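Local coordinates for head completion protein gp6 (Enterobacteria phage HK97, PDB 3JVO) that completes the phage head as a thirteen-subunit ring of the head-tail connector, joining portal protein and gp7 around an open channel for DNA ejection, at residues 8-20 and 60-72. Sequence-based numbering, arbitrary orientation.
Sequences VISLSLFKQQIEF and KGAVLLVFADMFE
The aromatic core of the small helical gp6 subunit forms where helix 11-17 crosses residues 60-72 of helix 57-72, the local axes 10.1 Å apart at -62°, and Phe-14 meets Phe-67 there edge to face. Phe-14 sends CD1 over the centre of the Phe-67 ring, 3.5 Å from its CG, with the ring planes at 54°, while CB of Phe-14 makes a CH-pi contact with the same face. Val-63 CG1 sits at the edge of the Phe-14 ring, and Ala-33 of helix 26-44 and Leu-6 of helix 5-8 add to its surroundings.

Beyond the helix, Ile-18 packs over one face of the Phe-71 ring. With CG1 wedged between backbone N and carbonyl carbon (chi1 52°), its CD1 stands 3.5 Å from the Phe-71 ring centroid, almost on the normal, and its CG2 goes instead to Phe-67 CE2 (3.6 Å) and Ala-68 CB. A Schellman motif with Glu-19 at positive phi turns the chain, and Phe-20 then offers a ring face to the edge of Phe-71, CD1 to CZ 3.6 Å. At the other end, Ile-9 CD1 lies 4.1 Å from Leu-64 CG; Val-8 CG1 rests on the aliphatic part of Lys-60, whose NZ shares a water with Val-8 O.

Gln-17 passes its bent chain across Leu-64, CD to Leu-64 CB 3.8 Å, but its amide is used between subunits: OE1 bonds to Tyr-32 OH and NE2 to Arg-74 O, both of a neighbouring subunit. No direct hydrogen bond joins the two segments; rings and branched aliphatic chains make up most of their interface, while the buried amide of Gln-17 finds its polar partners across the subunit boundary and couples this core to the assembled ring.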
loop_
_atom_site.group_PDB
_atom_site.type_symbol
_atom_site.label_atom_id
_atom_site.label_comp_id
_atom_site.label_asym_id
_atom_site.label_seq_id
_atom_site.Cartn_x
_atom_site.Cartn_y
_atom_site.Cartn_z
ATOM N N VAL G 8 6.307 0.661 50.063
ATOM C CA VAL G 8 6.925 -0.271 49.119
ATOM C C VAL G 8 7.832 0.520 48.153
ATOM O O VAL G 8 8.990 0.186 47.976
ATOM C CB VAL G 8 5.824 -1.069 48.347
ATOM C CG1 VAL G 8 6.422 -2.048 47.336
ATOM C CG2 VAL G 8 4.889 -1.811 49.321
ATOM N N ILE G 9 7.293 1.574 47.531
ATOM C CA ILE G 9 8.068 2.452 46.661
ATOM C C ILE G 9 7.770 3.871 47.064
ATOM O O ILE G 9 6.618 4.298 47.031
ATOM C CB ILE G 9 7.662 2.308 45.184
ATOM C CG1 ILE G 9 7.852 0.876 44.702
ATOM C CG2 ILE G 9 8.448 3.317 44.288
ATOM C CD1 ILE G 9 7.188 0.594 43.359
ATOM N N SER G 10 8.803 4.624 47.410
ATOM C CA SER G 10 8.600 6.002 47.871
ATOM C C SER G 10 8.008 6.894 46.776
ATOM O O SER G 10 8.158 6.630 45.590
ATOM C CB SER G 10 9.918 6.592 48.342
ATOM O OG SER G 10 10.752 6.820 47.215
ATOM N N LEU G 11 7.333 7.955 47.195
ATOM C CA LEU G 11 6.785 8.944 46.272
ATOM C C LEU G 11 7.878 9.560 45.401
ATOM O O LEU G 11 7.677 9.802 44.209
ATOM C CB LEU G 11 6.057 10.047 47.055
ATOM C CG LEU G 11 5.396 11.158 46.243
ATOM C CD1 LEU G 11 4.402 10.558 45.280
ATOM C CD2 LEU G 11 4.692 12.174 47.174
ATOM N N SER G 12 9.027 9.821 46.016
ATOM C CA SER G 12 10.208 10.284 45.316
ATOM C C SER G 12 10.598 9.361 44.156
ATOM O O SER G 12 10.898 9.831 43.070
ATOM C CB SER G 12 11.374 10.398 46.299
ATOM O OG SER G 12 12.545 10.825 45.626
ATOM N N LEU G 13 10.587 8.050 44.389
ATOM C CA LEU G 13 10.873 7.088 43.328
ATOM C C LEU G 13 9.815 7.070 42.226
ATOM O O LEU G 13 10.167 7.022 41.050
ATOM C CB LEU G 13 11.083 5.691 43.889
ATOM C CG LEU G 13 12.485 5.338 44.399
ATOM C CD1 LEU G 13 12.460 3.920 44.925
ATOM C CD2 LEU G 13 13.520 5.440 43.303
ATOM N N PHE G 14 8.534 7.115 42.591
ATOM C CA PHE G 14 7.471 7.216 41.573
ATOM C C PHE G 14 7.690 8.422 40.659
ATOM O O PHE G 14 7.572 8.304 39.448
ATOM C CB PHE G 14 6.084 7.311 42.197
ATOM C CG PHE G 14 5.539 6.013 42.627
ATOM C CD1 PHE G 14 5.192 5.036 41.684
ATOM C CD2 PHE G 14 5.370 5.736 43.988
ATOM C CE1 PHE G 14 4.694 3.807 42.085
ATOM C CE2 PHE G 14 4.865 4.502 44.396
ATOM C CZ PHE G 14 4.526 3.532 43.441
ATOM N N LYS G 15 8.040 9.563 41.245
ATOM C CA LYS G 15 8.288 10.766 40.474
ATOM C C LYS G 15 9.481 10.652 39.546
ATOM O O LYS G 15 9.464 11.203 38.454
ATOM C CB LYS G 15 8.477 11.963 41.389
ATOM C CG LYS G 15 7.188 12.418 42.094
ATOM C CD LYS G 15 7.424 13.814 42.669
ATOM C CE LYS G 15 6.792 13.979 44.015
ATOM N NZ LYS G 15 7.141 15.301 44.688
ATOM N N GLN G 16 10.523 9.960 39.989
ATOM C CA GLN G 16 11.674 9.695 39.130
ATOM C C GLN G 16 11.309 8.752 37.973
ATOM O O GLN G 16 11.825 8.900 36.882
ATOM C CB GLN G 16 12.830 9.124 39.953
ATOM C CG GLN G 16 13.449 10.167 40.905
ATOM C CD GLN G 16 14.502 9.581 41.806
ATOM O OE1 GLN G 16 14.719 8.375 41.831
ATOM N NE2 GLN G 16 15.176 10.435 42.547
ATOM N N GLN G 17 10.409 7.799 38.212
ATOM C CA GLN G 17 9.953 6.899 37.149
ATOM C C GLN G 17 9.419 7.718 35.976
ATOM O O GLN G 17 9.735 7.451 34.812
ATOM C CB GLN G 17 8.867 5.936 37.686
ATOM C CG GLN G 17 8.195 5.050 36.627
ATOM C CD GLN G 17 9.141 3.988 36.109
ATOM O OE1 GLN G 17 10.262 3.855 36.614
ATOM N NE2 GLN G 17 8.709 3.235 35.092
ATOM N N ILE G 18 8.625 8.738 36.291
ATOM C CA ILE G 18 8.034 9.570 35.264
ATOM C C ILE G 18 8.817 10.862 34.971
ATOM O O ILE G 18 8.333 11.702 34.220
ATOM C CB ILE G 18 6.577 9.928 35.590
ATOM C CG1 ILE G 18 6.457 10.512 37.015
ATOM C CG2 ILE G 18 5.673 8.707 35.346
ATOM C CD1 ILE G 18 5.061 11.041 37.353
ATOM N N GLU G 19 10.002 11.013 35.559
ATOM C CA GLU G 19 10.839 12.208 35.358
ATOM C C GLU G 19 10.050 13.480 35.628
ATOM O O GLU G 19 10.042 14.394 34.818
ATOM C CB GLU G 19 11.443 12.227 33.942
ATOM C CG GLU G 19 12.408 11.057 33.683
ATOM C CD GLU G 19 12.767 10.842 32.197
ATOM O OE1 GLU G 19 12.668 11.800 31.374
ATOM O OE2 GLU G 19 13.187 9.706 31.858
ATOM N N PHE G 20 9.367 13.509 36.767
ATOM C CA PHE G 20 8.485 14.617 37.132
ATOM C C PHE G 20 9.048 15.302 38.381
ATOM O O PHE G 20 9.055 14.722 39.465
ATOM C CB PHE G 20 7.062 14.085 37.392
ATOM C CG PHE G 20 6.001 15.167 37.512
ATOM C CD1 PHE G 20 5.507 15.810 36.385
ATOM C CD2 PHE G 20 5.488 15.522 38.760
ATOM C CE1 PHE G 20 4.523 16.805 36.492
ATOM C CE2 PHE G 20 4.497 16.512 38.882
ATOM C CZ PHE G 20 4.014 17.157 37.738
ATOM N N LYS G 60 7.483 -4.938 42.046
ATOM C CA LYS G 60 7.735 -3.518 42.128
ATOM C C LYS G 60 7.940 -2.915 40.713
ATOM O O LYS G 60 7.408 -1.853 40.390
ATOM C CB LYS G 60 8.905 -3.255 43.066
ATOM C CG LYS G 60 8.538 -3.420 44.553
ATOM C CD LYS G 60 9.753 -3.425 45.483
ATOM C CE LYS G 60 10.558 -2.128 45.385
ATOM N NZ LYS G 60 11.647 -2.015 46.453
ATOM N N GLY G 61 8.675 -3.633 39.865
ATOM C CA GLY G 61 8.868 -3.252 38.475
ATOM C C GLY G 61 7.566 -3.105 37.716
ATOM O O GLY G 61 7.393 -2.127 36.980
ATOM N N ALA G 62 6.655 -4.064 37.882
ATOM C CA ALA G 62 5.337 -3.954 37.253
ATOM C C ALA G 62 4.513 -2.747 37.743
ATOM O O ALA G 62 3.872 -2.069 36.947
ATOM C CB ALA G 62 4.524 -5.274 37.402
ATOM N N VAL G 63 4.519 -2.487 39.046
ATOM C CA VAL G 63 3.766 -1.362 39.593
ATOM C C VAL G 63 4.265 -0.043 38.970
ATOM O O VAL G 63 3.480 0.826 38.605
ATOM C CB VAL G 63 3.888 -1.308 41.142
ATOM C CG1 VAL G 63 3.325 0.021 41.698
ATOM C CG2 VAL G 63 3.185 -2.517 41.804
ATOM N N LEU G 64 5.580 0.090 38.855
ATOM C CA LEU G 64 6.171 1.271 38.228
ATOM C C LEU G 64 5.675 1.435 36.795
ATOM O O LEU G 64 5.385 2.549 36.367
ATOM C CB LEU G 64 7.691 1.194 38.241
ATOM C CG LEU G 64 8.416 1.471 39.561
ATOM C CD1 LEU G 64 9.930 1.258 39.332
ATOM C CD2 LEU G 64 8.168 2.895 40.098
ATOM N N LEU G 65 5.544 0.326 36.058
ATOM C CA LEU G 65 5.117 0.420 34.656
ATOM C C LEU G 65 3.637 0.787 34.545
ATOM O O LEU G 65 3.223 1.600 33.699
ATOM C CB LEU G 65 5.399 -0.885 33.921
ATOM C CG LEU G 65 6.874 -1.267 33.683
ATOM C CD1 LEU G 65 6.945 -2.730 33.341
ATOM C CD2 LEU G 65 7.429 -0.412 32.543
ATOM N N VAL G 66 2.839 0.190 35.409
ATOM C CA VAL G 66 1.402 0.450 35.408
ATOM C C VAL G 66 1.167 1.908 35.844
ATOM O O VAL G 66 0.348 2.603 35.263
ATOM C CB VAL G 66 0.640 -0.590 36.287
ATOM C CG1 VAL G 66 -0.870 -0.222 36.418
ATOM C CG2 VAL G 66 0.781 -1.960 35.670
ATOM N N PHE G 67 1.883 2.342 36.878
ATOM C CA PHE G 67 1.791 3.717 37.397
ATOM C C PHE G 67 2.141 4.739 36.306
ATOM O O PHE G 67 1.410 5.712 36.084
ATOM C CB PHE G 67 2.718 3.896 38.622
ATOM C CG PHE G 67 3.123 5.339 38.869
ATOM C CD1 PHE G 67 2.311 6.188 39.610
ATOM C CD2 PHE G 67 4.292 5.853 38.313
ATOM C CE1 PHE G 67 2.675 7.533 39.791
ATOM C CE2 PHE G 67 4.672 7.191 38.510
ATOM C CZ PHE G 67 3.869 8.022 39.250
ATOM N N ALA G 68 3.271 4.535 35.632
ATOM C CA ALA G 68 3.681 5.496 34.611
ATOM C C ALA G 68 2.663 5.507 33.453
ATOM O O ALA G 68 2.394 6.541 32.877
ATOM C CB ALA G 68 5.115 5.188 34.111
ATOM N N ASP G 69 2.073 4.358 33.123
ATOM C CA ASP G 69 1.050 4.360 32.073
ATOM C C ASP G 69 -0.136 5.280 32.437
ATOM O O ASP G 69 -0.551 6.101 31.623
ATOM C CB ASP G 69 0.572 2.950 31.756
ATOM C CG ASP G 69 -0.417 2.926 30.629
ATOM O OD1 ASP G 69 -0.054 3.313 29.482
ATOM O OD2 ASP G 69 -1.579 2.543 30.896
HETATM N N MSE G 70 -0.647 5.171 33.662
HETATM C CA MSE G 70 -1.689 6.084 34.183
HETATM C C MSE G 70 -1.305 7.556 34.098
HETATM O O MSE G 70 -2.116 8.420 33.779
HETATM C CB MSE G 70 -2.001 5.774 35.651
HETATM C CG MSE G 70 -2.605 4.411 35.888
HETATM SE SE MSE G 70 -4.298 4.226 34.946
HETATM C CE MSE G 70 -5.342 5.653 35.815
ATOM N N PHE G 71 -0.059 7.842 34.439
ATOM C CA PHE G 71 0.405 9.203 34.403
ATOM C C PHE G 71 0.471 9.793 32.984
ATOM O O PHE G 71 0.125 10.950 32.767
ATOM C CB PHE G 71 1.751 9.352 35.100
ATOM C CG PHE G 71 2.229 10.772 35.126
ATOM C CD1 PHE G 71 1.791 11.636 36.123
ATOM C CD2 PHE G 71 3.063 11.258 34.130
ATOM C CE1 PHE G 71 2.205 13.001 36.136
ATOM C CE2 PHE G 71 3.497 12.617 34.141
ATOM C CZ PHE G 71 3.061 13.475 35.150
ATOM N N GLU G 72 0.874 8.967 32.030
ATOM C CA GLU G 72 1.062 9.387 30.653
ATOM C C GLU G 72 -0.196 9.317 29.798
ATOM O O GLU G 72 -0.347 10.097 28.860
ATOM C CB GLU G 72 2.145 8.522 29.999
ATOM C CG GLU G 72 3.505 8.567 30.718
ATOM C CD GLU G 72 4.197 9.928 30.686
ATOM O OE1 GLU G 72 3.860 10.764 29.832
ATOM O OE2 GLU G 72 5.122 10.158 31.511
HETATM O O HOH W 1 11.826 0.841 46.700
#